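Local coordinates for S-adenosylmethionine dependent methyltransferase (Mesorhizobium loti, PDB 3BKW), which probably transfers methyl groups from S-adenosylmethionine to a substrate not yet identified, at residues F127-F140 against T197-E209. Sequence-based numbering, arbitrary orientation.
Sequences FRTVHQALSPGGHF and TLNALIRSGFAIE. With EDO (1,2-ethanediol), chain G; EDO (1,2-ethanediol), chain E; EDO (1,2-ethanediol), chain C.
Phe127 and Leu201 meet because each sets its CG beside the backbone N and anti to the carbonyl carbon (chi1 -67° for Phe127, the same well for Leu201), which brings the ring of Phe127 against the end of the Leu201 chain. Leu201 CD2 then sits 3.6 Å from the centroid of the Phe127 ring, almost exactly on the ring normal, a CH-pi contact, while the methyl of Ala200 fills in at the ring edge, its CB 3.7 Å from Phe127 CE2. Without the phenyl ring, with an alanine here, Leu201 CD2 would probably lose the face it rests on and a gap would open beside Ala200. His131 takes the other branch, its CG anti to the backbone N, which presents the imidazole edge to the face of Phe206, with planes at 90° and centroids 5.3 Å apart. Apolar Leu134 suits the rim of that phenyl ring, its CD1 lying 3.7 Å from Phe206 CE1, with Phe140 CB also packing against the ring. These contacts join helices 123-133 and 194-203 on one side of the mixed seven-stranded sheet, of order 3-2-1-4-5-7-6, that defines the Rossmann-like class I methyltransferase fold. Helix 194-203 closes with a Schellman motif at Gly205, where positive phi and the nearness of His131 NE2 leave no room for a side chain. Just before it, Ser204 OG donates back to Ala200 O and accepts from a water that in turn accepts from Arg128 NH1, a polar link suited to the more open margin. Across the antiparallel strand 236-242, which separates their own strands, His139 NE2 donates to Glu209 OE1 (2.7 Å) on the syn side of the carboxylate, at a bent 131°; the same oxygen is salt-bridged to Arg242 of that middle strand.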
loop_
_atom_site.group_PDB
_atom_site.type_symbol
_atom_site.label_atom_id
_atom_site.label_comp_id
_atom_site.label_asym_id
_atom_site.label_seq_id
_atom_site.Cartn_x
_atom_site.Cartn_y
_atom_site.Cartn_z
ATOM N N PHE A 127 -7.367 -6.823 -14.404
ATOM C CA PHE A 127 -8.070 -6.979 -13.127
ATOM C C PHE A 127 -9.570 -7.223 -13.325
ATOM O O PHE A 127 -10.157 -8.078 -12.664
ATOM C CB PHE A 127 -7.907 -5.737 -12.227
ATOM C CG PHE A 127 -6.511 -5.477 -11.701
ATOM C CD1 PHE A 127 -5.531 -6.467 -11.630
ATOM C CD2 PHE A 127 -6.219 -4.230 -11.149
ATOM C CE1 PHE A 127 -4.275 -6.202 -11.087
ATOM C CE2 PHE A 127 -4.968 -3.948 -10.606
ATOM C CZ PHE A 127 -4.000 -4.934 -10.556
ATOM N N ARG A 128 -10.197 -6.470 -14.227
ATOM C CA ARG A 128 -11.631 -6.666 -14.509
ATOM C C ARG A 128 -11.910 -8.049 -15.083
ATOM O O ARG A 128 -12.911 -8.678 -14.731
ATOM C CB ARG A 128 -12.184 -5.579 -15.417
ATOM C CG ARG A 128 -12.119 -4.204 -14.772
ATOM C CD ARG A 128 -12.732 -3.144 -15.662
ATOM N NE ARG A 128 -12.090 -2.918 -16.980
ATOM C CZ ARG A 128 -11.175 -1.984 -17.267
ATOM N NH1 ARG A 128 -10.702 -1.168 -16.342
ATOM N NH2 ARG A 128 -10.716 -1.872 -18.520
ATOM N N THR A 129 -11.005 -8.526 -15.930
ATOM C CA THR A 129 -11.106 -9.859 -16.527
ATOM C C THR A 129 -10.988 -10.941 -15.462
ATOM O O THR A 129 -11.792 -11.889 -15.435
ATOM C CB THR A 129 -10.061 -10.019 -17.641
ATOM O OG1 THR A 129 -10.398 -9.104 -18.691
ATOM C CG2 THR A 129 -10.038 -11.425 -18.220
ATOM N N VAL A 130 -10.011 -10.787 -14.573
ATOM C CA VAL A 130 -9.838 -11.728 -13.462
ATOM C C VAL A 130 -11.059 -11.683 -12.539
ATOM O O VAL A 130 -11.561 -12.735 -12.134
ATOM C CB VAL A 130 -8.496 -11.500 -12.727
ATOM C CG1 VAL A 130 -8.406 -12.363 -11.436
ATOM C CG2 VAL A 130 -7.316 -11.811 -13.653
ATOM N N HIS A 131 -11.564 -10.484 -12.244
ATOM C CA HIS A 131 -12.736 -10.355 -11.369
ATOM C C HIS A 131 -13.927 -11.168 -11.898
ATOM O O HIS A 131 -14.514 -11.948 -11.148
ATOM C CB HIS A 131 -13.109 -8.882 -11.153
ATOM C CG HIS A 131 -14.260 -8.679 -10.223
ATOM N ND1 HIS A 131 -15.571 -8.691 -10.647
ATOM C CD2 HIS A 131 -14.297 -8.429 -8.895
ATOM C CE1 HIS A 131 -16.367 -8.467 -9.617
ATOM N NE2 HIS A 131 -15.620 -8.308 -8.542
ATOM N N GLN A 132 -14.257 -11.029 -13.181
ATOM C CA GLN A 132 -15.405 -11.779 -13.753
ATOM C C GLN A 132 -15.176 -13.301 -13.847
ATOM O O GLN A 132 -16.140 -14.070 -13.810
ATOM C CB GLN A 132 -15.886 -11.185 -15.086
ATOM C CG GLN A 132 -14.937 -11.242 -16.267
ATOM C CD GLN A 132 -14.918 -12.573 -16.998
ATOM O OE1 GLN A 132 -15.970 -13.101 -17.381
ATOM N NE2 GLN A 132 -13.723 -13.098 -17.240
ATOM N N ALA A 133 -13.908 -13.710 -13.974
ATOM C CA ALA A 133 -13.527 -15.121 -14.026
ATOM C C ALA A 133 -13.633 -15.805 -12.669
ATOM O O ALA A 133 -13.794 -17.026 -12.616
ATOM C CB ALA A 133 -12.085 -15.271 -14.567
ATOM N N LEU A 134 -13.532 -15.029 -11.587
ATOM C CA LEU A 134 -13.594 -15.575 -10.227
ATOM C C LEU A 134 -15.029 -15.728 -9.750
ATOM O O LEU A 134 -15.885 -14.861 -10.007
ATOM C CB LEU A 134 -12.823 -14.686 -9.243
ATOM C CG LEU A 134 -11.296 -14.718 -9.335
ATOM C CD1 LEU A 134 -10.649 -13.578 -8.541
ATOM C CD2 LEU A 134 -10.776 -16.067 -8.879
ATOM N N SER A 135 -15.300 -16.842 -9.076
ATOM C CA SER A 135 -16.616 -17.052 -8.459
ATOM C C SER A 135 -16.686 -16.200 -7.195
ATOM O O SER A 135 -15.639 -15.850 -6.639
ATOM C CB SER A 135 -16.839 -18.524 -8.147
ATOM O OG SER A 135 -16.904 -19.238 -9.358
ATOM N N PRO A 136 -17.910 -15.838 -6.735
ATOM C CA PRO A 136 -18.050 -15.015 -5.529
ATOM C C PRO A 136 -17.234 -15.573 -4.358
ATOM O O PRO A 136 -17.230 -16.787 -4.152
ATOM C CB PRO A 136 -19.557 -15.068 -5.264
ATOM C CG PRO A 136 -20.135 -15.223 -6.604
ATOM C CD PRO A 136 -19.232 -16.167 -7.303
ATOM N N GLY A 137 -16.494 -14.699 -3.671
ATOM C CA GLY A 137 -15.596 -15.083 -2.580
ATOM C C GLY A 137 -14.224 -15.581 -3.032
ATOM O O GLY A 137 -13.395 -15.956 -2.194
ATOM N N GLY A 138 -13.967 -15.587 -4.343
ATOM C CA GLY A 138 -12.690 -16.043 -4.875
ATOM C C GLY A 138 -11.600 -15.022 -4.645
ATOM O O GLY A 138 -11.895 -13.863 -4.350
ATOM N N HIS A 139 -10.339 -15.456 -4.794
ATOM C CA HIS A 139 -9.169 -14.605 -4.547
ATOM C C HIS A 139 -8.246 -14.461 -5.744
ATOM O O HIS A 139 -8.241 -15.289 -6.624
ATOM C CB HIS A 139 -8.338 -15.117 -3.374
ATOM C CG HIS A 139 -9.037 -15.019 -2.056
ATOM N ND1 HIS A 139 -9.832 -16.026 -1.564
ATOM C CD2 HIS A 139 -9.067 -14.029 -1.133
ATOM C CE1 HIS A 139 -10.323 -15.666 -0.391
ATOM N NE2 HIS A 139 -9.875 -14.455 -0.106
ATOM N N PHE A 140 -7.513 -13.351 -5.748
ATOM C CA PHE A 140 -6.477 -13.035 -6.721
ATOM C C PHE A 140 -5.248 -12.697 -5.886
ATOM O O PHE A 140 -5.291 -11.740 -5.117
ATOM C CB PHE A 140 -6.927 -11.884 -7.608
ATOM C CG PHE A 140 -5.947 -11.482 -8.688
ATOM C CD1 PHE A 140 -4.993 -12.359 -9.236
ATOM C CD2 PHE A 140 -6.071 -10.214 -9.259
ATOM C CE1 PHE A 140 -4.137 -11.960 -10.269
ATOM C CE2 PHE A 140 -5.234 -9.834 -10.291
ATOM C CZ PHE A 140 -4.275 -10.693 -10.795
ATOM N N THR A 197 -2.034 0.682 -7.958
ATOM C CA THR A 197 -2.363 -0.740 -8.069
ATOM C C THR A 197 -3.564 -1.115 -7.221
ATOM O O THR A 197 -4.475 -1.791 -7.683
ATOM C CB THR A 197 -1.140 -1.591 -7.666
ATOM O OG1 THR A 197 -0.092 -1.323 -8.595
ATOM C CG2 THR A 197 -1.432 -3.109 -7.595
ATOM N N LEU A 198 -3.551 -0.682 -5.962
ATOM C CA LEU A 198 -4.644 -1.010 -5.047
ATOM C C LEU A 198 -5.956 -0.345 -5.439
ATOM O O LEU A 198 -7.021 -0.980 -5.407
ATOM C CB LEU A 198 -4.278 -0.670 -3.609
ATOM C CG LEU A 198 -3.047 -1.403 -3.046
ATOM C CD1 LEU A 198 -2.784 -0.923 -1.613
ATOM C CD2 LEU A 198 -3.157 -2.907 -3.116
ATOM N N ASN A 199 -5.888 0.924 -5.831
ATOM C CA ASN A 199 -7.093 1.641 -6.274
ATOM C C ASN A 199 -7.716 0.998 -7.516
ATOM O O ASN A 199 -8.929 0.900 -7.621
ATOM C CB ASN A 199 -6.768 3.097 -6.556
ATOM C CG ASN A 199 -6.429 3.882 -5.305
ATOM O OD1 ASN A 199 -6.738 3.466 -4.181
ATOM N ND2 ASN A 199 -5.831 5.054 -5.501
ATOM N N ALA A 200 -6.864 0.515 -8.421
ATOM C CA ALA A 200 -7.318 -0.190 -9.627
ATOM C C ALA A 200 -8.021 -1.507 -9.278
ATOM O O ALA A 200 -9.060 -1.832 -9.862
ATOM C CB ALA A 200 -6.164 -0.418 -10.573
ATOM N N LEU A 201 -7.488 -2.243 -8.301
ATOM C CA LEU A 201 -8.172 -3.442 -7.802
ATOM C C LEU A 201 -9.539 -3.112 -7.226
ATOM O O LEU A 201 -10.520 -3.768 -7.538
ATOM C CB LEU A 201 -7.333 -4.146 -6.739
ATOM C CG LEU A 201 -6.107 -4.926 -7.225
ATOM C CD1 LEU A 201 -5.184 -5.293 -6.049
ATOM C CD2 LEU A 201 -6.562 -6.176 -7.953
ATOM N N ILE A 202 -9.586 -2.071 -6.403
ATOM C CA ILE A 202 -10.838 -1.653 -5.740
ATOM C C ILE A 202 -11.886 -1.218 -6.779
ATOM O O ILE A 202 -13.028 -1.689 -6.747
ATOM C CB ILE A 202 -10.550 -0.534 -4.691
ATOM C CG1 ILE A 202 -9.733 -1.085 -3.519
ATOM C CG2 ILE A 202 -11.862 0.077 -4.124
ATOM C CD1 ILE A 202 -9.109 0.018 -2.663
ATOM N N ARG A 203 -11.476 -0.373 -7.730
ATOM C CA ARG A 203 -12.370 0.099 -8.811
ATOM C C ARG A 203 -12.880 -1.074 -9.680
ATOM O O ARG A 203 -14.002 -1.032 -10.199
ATOM C CB ARG A 203 -11.629 1.127 -9.681
ATOM C CG ARG A 203 -12.446 1.923 -10.658
ATOM C CD ARG A 203 -11.585 2.965 -11.401
ATOM N NE ARG A 203 -10.875 3.868 -10.475
ATOM C CZ ARG A 203 -9.571 3.850 -10.135
ATOM N NH1 ARG A 203 -8.678 3.000 -10.676
ATOM N NH2 ARG A 203 -9.136 4.754 -9.243
ATOM N N SER A 204 -12.046 -2.102 -9.818
ATOM C CA SER A 204 -12.369 -3.327 -10.560
ATOM C C SER A 204 -13.316 -4.296 -9.818
ATOM O O SER A 204 -13.741 -5.290 -10.406
ATOM C CB SER A 204 -11.074 -4.040 -10.993
ATOM O OG SER A 204 -10.323 -3.220 -11.883
ATOM N N GLY A 205 -13.630 -4.029 -8.550
ATOM C CA GLY A 205 -14.561 -4.836 -7.750
ATOM C C GLY A 205 -13.983 -5.683 -6.632
ATOM O O GLY A 205 -14.742 -6.374 -5.941
ATOM N N PHE A 206 -12.672 -5.594 -6.411
ATOM C CA PHE A 206 -11.987 -6.386 -5.388
ATOM C C PHE A 206 -11.940 -5.659 -4.056
ATOM O O PHE A 206 -11.918 -4.427 -4.004
ATOM C CB PHE A 206 -10.529 -6.698 -5.793
ATOM C CG PHE A 206 -10.391 -7.683 -6.920
ATOM C CD1 PHE A 206 -10.446 -9.053 -6.665
ATOM C CD2 PHE A 206 -10.161 -7.252 -8.225
ATOM C CE1 PHE A 206 -10.294 -9.988 -7.692
ATOM C CE2 PHE A 206 -9.976 -8.186 -9.270
ATOM C CZ PHE A 206 -10.056 -9.561 -8.997
ATOM N N ALA A 207 -11.916 -6.449 -2.989
ATOM C CA ALA A 207 -11.647 -5.954 -1.654
ATOM C C ALA A 207 -10.184 -6.301 -1.417
ATOM O O ALA A 207 -9.777 -7.422 -1.705
ATOM C CB ALA A 207 -12.502 -6.643 -0.660
ATOM N N ILE A 208 -9.383 -5.364 -0.910
ATOM C CA ILE A 208 -7.973 -5.659 -0.568
ATOM C C ILE A 208 -7.980 -6.516 0.705
ATOM O O ILE A 208 -8.612 -6.159 1.714
ATOM C CB ILE A 208 -7.126 -4.382 -0.299
ATOM C CG1 ILE A 208 -7.253 -3.375 -1.454
ATOM C CG2 ILE A 208 -5.658 -4.736 0.023
ATOM C CD1 ILE A 208 -6.961 -3.967 -2.858
ATOM N N GLU A 209 -7.295 -7.651 0.653
ATOM C CA GLU A 209 -7.198 -8.582 1.775
ATOM C C GLU A 209 -5.854 -8.507 2.507
ATOM O O GLU A 209 -5.812 -8.583 3.734
ATOM C CB GLU A 209 -7.479 -10.006 1.289
ATOM C CG GLU A 209 -7.441 -11.067 2.384
ATOM C CD GLU A 209 -8.011 -12.398 1.942
ATOM O OE1 GLU A 209 -9.199 -12.430 1.568
ATOM O OE2 GLU A 209 -7.286 -13.421 2.017
HETATM C C1 EDO G . -11.383 3.745 -6.789
HETATM O O1 EDO G . -10.913 2.416 -6.558
HETATM C C2 EDO G . -10.450 4.738 -6.110
HETATM O O2 EDO G . -10.281 4.347 -4.753
HETATM C C1 EDO E . -8.204 1.451 -18.388
HETATM O O1 EDO E . -8.366 0.060 -18.106
HETATM C C2 EDO E . -9.538 2.173 -18.217
HETATM O O2 EDO E . -10.111 1.973 -16.909
HETATM C C1 EDO C . 1.485 -3.440 -10.761
HETATM O O1 EDO C . 0.392 -2.515 -10.945
HETATM C C2 EDO C . 2.851 -2.756 -10.934
HETATM O O2 EDO C . 3.192 -2.571 -12.307
HETATM O O HOH W 1 -11.215 -1.008 -13.305
HETATM O O HOH W 2 -16.896 -8.364 -5.929
#